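PDB 5DLL: aminopeptidase N from Francisella tularensis subsp. tularensis, which releases N-terminal amino acids, preferably alanine, from peptides as a zinc-dependent aminopeptidase of the M1 family, and probably serves in the breakdown of intracellular peptides. Local coordinates for residues A[656-661]-A[671-676]; A[662-667]-A[704-709]. All coordinates share one frame; numbering follows the deposited sequence.

Contact 1 of 2, residues A[656-661]-A[671-676]; sequences QQCNDN and IAKRKL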
loop_
_atom_site.group_PDB
_atom_site.type_symbol
_atom_site.label_atom_id
_atom_site.label_comp_id
_atom_site.label_asym_id
_atom_site.label_seq_id
_atom_site.Cartn_x
_atom_site.Cartn_y
_atom_site.Cartn_z
ATOM N N GLN A 656 21.769 -17.535 19.608
ATOM C CA GLN A 656 22.842 -16.889 20.369
ATOM C C GLN A 656 23.927 -16.291 19.468
ATOM O O GLN A 656 24.688 -15.431 19.915
ATOM C CB GLN A 656 23.439 -17.831 21.439
ATOM C CG GLN A 656 22.715 -17.788 22.796
ATOM C CD GLN A 656 22.803 -16.432 23.508
ATOM O OE1 GLN A 656 23.802 -15.728 23.411
ATOM N NE2 GLN A 656 21.757 -16.074 24.234
ATOM N N GLN A 657 23.984 -16.709 18.205
ATOM C CA GLN A 657 24.880 -16.063 17.238
ATOM C C GLN A 657 24.241 -14.822 16.590
ATOM O O GLN A 657 24.948 -13.969 16.049
ATOM C CB GLN A 657 25.391 -17.071 16.197
ATOM C CG GLN A 657 24.673 -17.097 14.859
ATOM C CD GLN A 657 25.155 -18.229 13.962
ATOM O OE1 GLN A 657 25.778 -19.192 14.422
ATOM N NE2 GLN A 657 24.865 -18.115 12.670
ATOM N N CYS A 658 22.913 -14.729 16.642
ATOM C CA CYS A 658 22.194 -13.510 16.250
ATOM C C CYS A 658 21.995 -12.553 17.429
ATOM O O CYS A 658 21.820 -11.352 17.228
ATOM C CB CYS A 658 20.831 -13.860 15.654
ATOM S SG CYS A 658 20.897 -14.818 14.121
ATOM N N ASN A 659 22.017 -13.091 18.649
ATOM C CA ASN A 659 21.812 -12.313 19.872
ATOM C C ASN A 659 23.098 -11.610 20.292
ATOM O O ASN A 659 23.708 -11.949 21.310
ATOM C CB ASN A 659 21.313 -13.236 20.994
ATOM C CG ASN A 659 20.972 -12.490 22.275
ATOM O OD1 ASN A 659 21.350 -12.916 23.364
ATOM N ND2 ASN A 659 20.251 -11.382 22.152
ATOM N N ASP A 660 23.508 -10.626 19.497
ATOM C CA ASP A 660 24.773 -9.931 19.723
ATOM C C ASP A 660 24.572 -8.761 20.692
ATOM O O ASP A 660 23.455 -8.509 21.149
ATOM C CB ASP A 660 25.400 -9.495 18.388
ATOM C CG ASP A 660 24.737 -8.271 17.788
ATOM O OD1 ASP A 660 25.051 -7.155 18.234
ATOM O OD2 ASP A 660 23.924 -8.415 16.853
ATOM N N ASN A 661 25.659 -8.062 20.999
ATOM C CA ASN A 661 25.674 -7.059 22.057
ATOM C C ASN A 661 25.936 -5.635 21.530
ATOM O O ASN A 661 26.448 -4.776 22.252
ATOM C CB ASN A 661 26.741 -7.468 23.082
ATOM C CG ASN A 661 26.470 -6.928 24.473
ATOM O OD1 ASN A 661 25.469 -6.256 24.717
ATOM N ND2 ASN A 661 27.373 -7.223 25.397
ATOM N N ILE A 671 18.946 -5.387 11.415
ATOM C CA ILE A 671 17.519 -5.650 11.290
ATOM C C ILE A 671 17.274 -7.127 10.963
ATOM O O ILE A 671 16.451 -7.779 11.611
ATOM C CB ILE A 671 16.879 -4.732 10.222
ATOM C CG1 ILE A 671 16.931 -3.273 10.691
ATOM C CG2 ILE A 671 15.434 -5.130 9.948
ATOM C CD1 ILE A 671 16.736 -2.259 9.584
ATOM N N ALA A 672 17.996 -7.644 9.969
ATOM C CA ALA A 672 17.856 -9.039 9.526
ATOM C C ALA A 672 18.247 -10.036 10.614
ATOM O O ALA A 672 17.668 -11.121 10.708
ATOM C CB ALA A 672 18.694 -9.281 8.280
ATOM N N LYS A 673 19.243 -9.655 11.414
ATOM C CA LYS A 673 19.709 -10.445 12.561
ATOM C C LYS A 673 18.559 -10.615 13.554
ATOM O O LYS A 673 18.255 -11.732 13.980
ATOM C CB LYS A 673 20.897 -9.737 13.242
ATOM C CG LYS A 673 22.086 -10.613 13.623
ATOM C CD LYS A 673 23.366 -9.775 13.669
ATOM C CE LYS A 673 24.453 -10.351 14.574
ATOM N NZ LYS A 673 25.263 -11.448 13.970
ATOM N N ARG A 674 17.911 -9.495 13.883
ATOM C CA ARG A 674 16.837 -9.451 14.882
ATOM C C ARG A 674 15.612 -10.291 14.541
ATOM O O ARG A 674 14.910 -10.758 15.440
ATOM C CB ARG A 674 16.382 -8.008 15.128
ATOM C CG ARG A 674 17.176 -7.266 16.188
ATOM C CD ARG A 674 16.526 -5.935 16.530
ATOM N NE ARG A 674 16.633 -4.983 15.425
ATOM C CZ ARG A 674 17.678 -4.185 15.200
ATOM N NH1 ARG A 674 18.737 -4.201 16.003
ATOM N NH2 ARG A 674 17.663 -3.357 14.160
ATOM N N LYS A 675 15.331 -10.471 13.257
ATOM C CA LYS A 675 14.157 -11.254 12.884
ATOM C C LYS A 675 14.461 -12.743 12.763
ATOM O O LYS A 675 13.626 -13.562 13.142
ATOM C CB LYS A 675 13.455 -10.702 11.641
ATOM C CG LYS A 675 14.287 -10.582 10.381
ATOM C CD LYS A 675 13.452 -9.986 9.255
ATOM C CE LYS A 675 13.056 -8.539 9.531
ATOM N NZ LYS A 675 12.375 -7.904 8.372
ATOM N N LEU A 676 15.646 -13.101 12.272
ATOM C CA LEU A 676 16.073 -14.503 12.326
ATOM C C LEU A 676 16.191 -14.947 13.782
ATOM O O LEU A 676 15.817 -16.070 14.129
ATOM C CB LEU A 676 17.408 -14.728 11.612
ATOM C CG LEU A 676 17.855 -16.199 11.586
ATOM C CD1 LEU A 676 16.864 -17.043 10.799
ATOM C CD2 LEU A 676 19.255 -16.368 11.020
#
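Two consecutive helices of the C-terminal helical domain, 648-658 and 668-685, meet here in a helix-loop-helix, with the end of the first lying beside the second turn or so of the next. The closest backbone approach is between the CA atoms of Cys-658 and Lys-673, 5.4 Å apart, and Lys-673 contributes the largest share of any residue. Its CB points toward the helix end, and the chain runs alongside Cys-658, with Lys-673 CG 3.7 Å from Cys-658 O. At the last torsion (chi4 81°) the chain bends and brings Lys-673 NZ round to Gln-657 O, to which it donates a hydrogen bond of 3.3 Å. The ammonium lies in the plane of that carbonyl, at a C=O...N angle of 150°. A positive group at the carbonyl end of a helix should be favoured by the helix dipole. Just past the helix the backbone folds through an inverse gamma turn centred on Asn-659, closed by a weak bond from Asp-660 N to Cys-658 O, and this brings the Asp-660 side chain over the lysine. The two side chains cross at about a right angle, so that Asp-660 OD2 meets the aliphatic part, 3.0 Å from Lys-673 CE, while Lys-673 NZ stays 4.4 Å from Asp-660 OD2, beyond a salt bridge; the charges should still attract. OD1 of the same carboxylate accepts from Lys-662 N and so ties the acid to the following loop. On the buried flank, Cys-658 has SG anti to its carbonyl carbon (chi1 -64°), and Leu-676 has CG anti to its backbone N, with its side chain also packing on helix 605-612. These two side chains meet through Cys-658 SG and one methyl branch, Leu-676 CD2, at 3.8 Å.

Contact 2 of 2, residues A[662-667]-A[704-709]; sequences KPYSLS and ADNMTD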
loop_
_atom_site.group_PDB
_atom_site.type_symbol
_atom_site.label_atom_id
_atom_site.label_comp_id
_atom_site.label_asym_id
_atom_site.label_seq_id
_atom_site.Cartn_x
_atom_site.Cartn_y
_atom_site.Cartn_z
ATOM N N LYS A 662 25.574 -5.387 20.273
ATOM C CA LYS A 662 25.784 -4.080 19.654
ATOM C C LYS A 662 24.679 -3.110 20.052
ATOM O O LYS A 662 23.561 -3.528 20.357
ATOM C CB LYS A 662 25.816 -4.190 18.123
ATOM C CG LYS A 662 27.061 -4.861 17.565
ATOM C CD LYS A 662 26.965 -5.074 16.062
ATOM C CE LYS A 662 28.294 -5.537 15.487
ATOM N NZ LYS A 662 28.281 -5.616 13.999
ATOM N N PRO A 663 24.985 -1.803 20.037
ATOM C CA PRO A 663 23.949 -0.791 20.235
ATOM C C PRO A 663 22.933 -0.810 19.088
ATOM O O PRO A 663 23.296 -1.145 17.958
ATOM C CB PRO A 663 24.741 0.523 20.237
ATOM C CG PRO A 663 25.969 0.223 19.448
ATOM C CD PRO A 663 26.305 -1.196 19.782
ATOM N N TYR A 664 21.681 -0.451 19.385
ATOM C CA TYR A 664 20.597 -0.482 18.395
ATOM C C TYR A 664 20.898 0.412 17.190
ATOM O O TYR A 664 21.448 1.510 17.325
ATOM C CB TYR A 664 19.258 -0.081 19.033
ATOM C CG TYR A 664 18.073 -0.148 18.089
ATOM C CD1 TYR A 664 17.548 -1.374 17.683
ATOM C CD2 TYR A 664 17.475 1.015 17.598
ATOM C CE1 TYR A 664 16.465 -1.440 16.819
ATOM C CE2 TYR A 664 16.392 0.958 16.732
ATOM C CZ TYR A 664 15.889 -0.271 16.345
ATOM O OH TYR A 664 14.813 -0.342 15.485
ATOM N N SER A 665 20.525 -0.085 16.014
ATOM C CA SER A 665 20.820 0.568 14.750
ATOM C C SER A 665 19.849 0.063 13.698
ATOM O O SER A 665 19.303 -1.036 13.830
ATOM C CB SER A 665 22.261 0.256 14.328
ATOM O OG SER A 665 22.449 0.394 12.927
ATOM N N LEU A 666 19.652 0.861 12.652
ATOM C CA LEU A 666 18.749 0.505 11.557
ATOM C C LEU A 666 19.494 0.061 10.292
ATOM O O LEU A 666 19.001 0.256 9.177
ATOM C CB LEU A 666 17.828 1.683 11.236
ATOM C CG LEU A 666 16.860 2.091 12.346
ATOM C CD1 LEU A 666 16.307 3.482 12.069
ATOM C CD2 LEU A 666 15.742 1.064 12.497
ATOM N N SER A 667 20.672 -0.538 10.461
ATOM C CA SER A 667 21.383 -1.148 9.344
ATOM C C SER A 667 20.663 -2.432 8.957
ATOM O O SER A 667 20.152 -3.145 9.826
ATOM C CB SER A 667 22.831 -1.458 9.729
ATOM O OG SER A 667 22.884 -2.312 10.858
ATOM N N ALA A 704 16.122 -6.088 26.509
ATOM C CA ALA A 704 15.978 -5.418 25.207
ATOM C C ALA A 704 16.099 -3.901 25.332
ATOM O O ALA A 704 15.543 -3.308 26.256
ATOM C CB ALA A 704 14.649 -5.784 24.561
ATOM N N ASP A 705 16.827 -3.284 24.400
ATOM C CA ASP A 705 17.009 -1.828 24.380
ATOM C C ASP A 705 16.201 -1.158 23.259
ATOM O O ASP A 705 16.433 0.008 22.925
ATOM C CB ASP A 705 18.507 -1.461 24.292
ATOM C CG ASP A 705 19.133 -1.788 22.935
ATOM O OD1 ASP A 705 18.696 -2.756 22.277
ATOM O OD2 ASP A 705 20.080 -1.075 22.533
ATOM N N ASN A 706 15.246 -1.897 22.696
ATOM C CA ASN A 706 14.384 -1.391 21.630
ATOM C C ASN A 706 13.040 -2.116 21.637
ATOM O O ASN A 706 12.887 -3.132 22.318
ATOM C CB ASN A 706 15.070 -1.563 20.272
ATOM C CG ASN A 706 15.214 -3.021 19.867
ATOM O OD1 ASN A 706 14.253 -3.647 19.417
ATOM N ND2 ASN A 706 16.416 -3.564 20.015
ATOM N N MET A 707 12.077 -1.612 20.871
ATOM C CA MET A 707 10.747 -2.226 20.838
ATOM C C MET A 707 10.711 -3.529 20.041
ATOM O O MET A 707 9.982 -4.450 20.408
ATOM C CB MET A 707 9.693 -1.256 20.290
ATOM C CG MET A 707 8.254 -1.727 20.499
ATOM S SD MET A 707 7.803 -2.043 22.223
ATOM C CE MET A 707 8.041 -0.428 22.961
ATOM N N THR A 708 11.483 -3.613 18.959
ATOM C CA THR A 708 11.483 -4.809 18.113
ATOM C C THR A 708 11.779 -6.072 18.925
ATOM O O THR A 708 11.081 -7.077 18.795
ATOM C CB THR A 708 12.503 -4.700 16.966
ATOM O OG1 THR A 708 12.551 -3.350 16.483
ATOM C CG2 THR A 708 12.122 -5.646 15.835
ATOM N N ASP A 709 12.803 -6.002 19.771
ATOM C CA ASP A 709 13.186 -7.124 20.638
ATOM C C ASP A 709 12.192 -7.344 21.778
ATOM O O ASP A 709 11.926 -8.481 22.164
ATOM C CB ASP A 709 14.587 -6.902 21.230
ATOM C CG ASP A 709 15.712 -7.204 20.244
ATOM O OD1 ASP A 709 15.460 -7.825 19.189
ATOM O OD2 ASP A 709 16.865 -6.828 20.541
#
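Asn-706, the N-cap residue of helix 707-717, presents its side chain to a tyrosine from the loop between helices 648-658 and 668-685. Asn-706 OD1 accepts from Asp-709 N at 2.8 Å, with the donor lying above the amide plane, while ND2 makes weak bonds to Asp-705 OD1 and Asp-709 OD2. The amide is gripped at OD1 and more loosely steadied at ND2. Tyr-664 reaches across with CG anti to its backbone N (chi1 -177°) and lays one ring face over the cap. Asn-706 CB sits 3.9 Å from the centroid of the Tyr-664 ring in a CH-pi contact, offset toward the rim, and Asn-706 ND2 is 3.4 Å from Tyr-664 CD1. Ring and amide planes are 29° apart, short of a parallel stack. Nearer the backbone, Asp-705 OD2 lies 3.7 Å from Tyr-664 CB. Tyr-664 OH and Thr-708 OG1 share Asp-297: its OD1 is hydrogen-bonded to the phenol and its N donates to the threonine. Asp-297 begins helix 297-312 of the peptidase domain, which bears the zinc ligand His-309. On the loop side, Ser-665 OG accepts from Ser-667 N in an ST turn, leading to the N-cap of helix 668-685, while the tyrosine face covers the asparagine N-cap of helix 707-717.

Overall arrangement
Followed from the N terminus, the chain runs through 656-661 straight into 662-667, then 671-676 and finally 704-709, so the two contacts cross. Contact 1 closes the short connection between helices 648-658 and 668-685. Contact 2 starts inside that connection and closes a longer loop of 36 residues, which takes in helices 668-685 and 691-703 before returning at the start of helix 707-717. Arg-674 joins the two: NH2 probably bonds to Ser-665 O, CZ packs on Tyr-664, and NE forms a salt bridge with Asp-297. Together they tie neighbouring helices of the C-terminal domain to one another and to the beginning of helix 297-312 in the peptidase domain.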